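Local structure of terminase small subunit (Thermus phage G20c, 6EJQ) at the interface of chains A and B. The protein probably recognises the viral packaging site on DNA and regulates the ATPase of the terminase large subunit, assembling into a ring of nine subunits within the genome-packaging machine. Sequence-based numbering; all coordinates share one arbitrary frame. Chains: chain A/B, Terminase small subunit.

The interface of chains A and B. Residues chain A 126, 129-130; chain B 65-66, 69, 72.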
loop_
_atom_site.group_PDB
_atom_site.type_symbol
_atom_site.label_atom_id
_atom_site.label_comp_id
_atom_site.label_asym_id
_atom_site.label_seq_id
_atom_site.Cartn_x
_atom_site.Cartn_y
_atom_site.Cartn_z
ATOM N N ASP A 126 3.528 -20.390 -7.783
ATOM C CA ASP A 126 4.102 -20.837 -9.055
ATOM C C ASP A 126 5.080 -19.791 -9.592
ATOM O O ASP A 126 6.183 -20.138 -10.025
ATOM C CB ASP A 126 3.036 -21.083 -10.126
ATOM C CG ASP A 126 2.094 -22.243 -9.811
ATOM O OD1 ASP A 126 2.479 -23.223 -9.150
ATOM O OD2 ASP A 126 0.941 -22.173 -10.286
ATOM N N ARG A 129 8.242 -19.741 -7.705
ATOM C CA ARG A 129 9.035 -20.914 -8.076
ATOM C C ARG A 129 9.821 -20.656 -9.354
ATOM O O ARG A 129 11.021 -20.896 -9.411
ATOM C CB ARG A 129 8.139 -22.158 -8.236
ATOM C CG ARG A 129 8.869 -23.403 -8.708
ATOM C CD ARG A 129 8.169 -24.687 -8.271
ATOM N NE ARG A 129 6.880 -24.763 -8.924
ATOM C CZ ARG A 129 5.683 -24.683 -8.345
ATOM N NH1 ARG A 129 5.515 -24.573 -7.025
ATOM N NH2 ARG A 129 4.621 -24.728 -9.137
ATOM N N ILE A 130 9.123 -20.176 -10.370
ATOM C CA ILE A 130 9.729 -19.855 -11.658
ATOM C C ILE A 130 10.849 -18.798 -11.511
ATOM O O ILE A 130 11.940 -18.957 -12.063
ATOM C CB ILE A 130 8.626 -19.409 -12.650
ATOM C CG1 ILE A 130 7.776 -20.635 -13.045
ATOM C CG2 ILE A 130 9.199 -18.732 -13.889
ATOM C CD1 ILE A 130 6.357 -20.315 -13.469
ATOM N N GLU B 65 7.282 -25.562 -16.002
ATOM C CA GLU B 65 6.648 -24.895 -14.846
ATOM C C GLU B 65 5.801 -23.713 -15.279
ATOM O O GLU B 65 4.719 -23.503 -14.737
ATOM C CB GLU B 65 7.671 -24.421 -13.823
ATOM C CG GLU B 65 8.383 -25.549 -13.102
ATOM C CD GLU B 65 7.525 -26.262 -12.084
ATOM O OE1 GLU B 65 6.428 -25.766 -11.740
ATOM O OE2 GLU B 65 7.971 -27.329 -11.614
ATOM N N VAL B 66 6.284 -22.961 -16.262
ATOM C CA VAL B 66 5.530 -21.838 -16.812
ATOM C C VAL B 66 4.253 -22.346 -17.487
ATOM O O VAL B 66 3.186 -21.759 -17.310
ATOM C CB VAL B 66 6.385 -20.987 -17.784
ATOM C CG1 VAL B 66 5.539 -19.960 -18.538
ATOM C CG2 VAL B 66 7.493 -20.273 -17.022
ATOM N N ALA B 69 1.802 -23.504 -14.683
ATOM C CA ALA B 69 1.302 -22.304 -14.001
ATOM C C ALA B 69 0.203 -21.604 -14.796
ATOM O O ALA B 69 -0.796 -21.172 -14.219
ATOM C CB ALA B 69 2.438 -21.332 -13.719
ATOM N N ARG B 72 -2.926 -23.892 -14.660
ATOM C CA ARG B 72 -3.549 -23.725 -13.349
ATOM C C ARG B 72 -4.305 -22.401 -13.276
ATOM O O ARG B 72 -5.440 -22.342 -12.786
ATOM C CB ARG B 72 -2.513 -23.791 -12.223
ATOM C CG ARG B 72 -3.127 -24.097 -10.868
ATOM C CD ARG B 72 -2.295 -23.565 -9.711
ATOM N NE ARG B 72 -0.936 -24.102 -9.689
ATOM C CZ ARG B 72 -0.583 -25.314 -9.252
ATOM N NH1 ARG B 72 -1.485 -26.187 -8.809
ATOM N NH2 ARG B 72 0.698 -25.666 -9.269
HETATM O O HOH W 1 -0.439 -20.294 -11.634
#
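A:Asp126 and B:Arg72 form the bidentate salt bridge of this helix-to-helix contact, a worked case of an alternating charge network laid beside an apolar seam. B:Arg72 presents its side edge: NE donates nearly straight (165°) to OD2 of A:Asp126 at 2.8 Å, and NH2 reaches OD1 at 3.0 Å. Both carboxylate oxygens use their syn lone pairs, and the two planes lie only 25° apart; a bend at chi3 (-59°) in the arginine turns that edge to the acid. OD1 also takes a short but bent bond from NH2 of A:Arg129, one helical turn along, which comes from the anti side, tilted out of the carboxylate plane; two arginines of different subunits thus share one oxygen and probably stabilise its negative charge.

A:Arg129 continues the chain of charges across the interface. Its NE donates to OE1 of B:Glu65 at 3.0 Å, arriving from above the carboxylate plane. A water joins OD2 of A:Asp126 to the backbone O of B:Ala69.

Apolar packing runs alongside. CD1 of A:Ile130 meets CG2 of B:Val66 at 3.7 Å, while its CG1 rests against CB of B:Glu65. CB of B:Ala69 sits against CB of A:Asp126 at 3.7 Å, a small side chain that may allow close approach here.

Helix 112-138 of one subunit is thus joined to helix 59-95 of its neighbour, a contact repeated around the nonameric ring that the small terminase forms for DNA packaging.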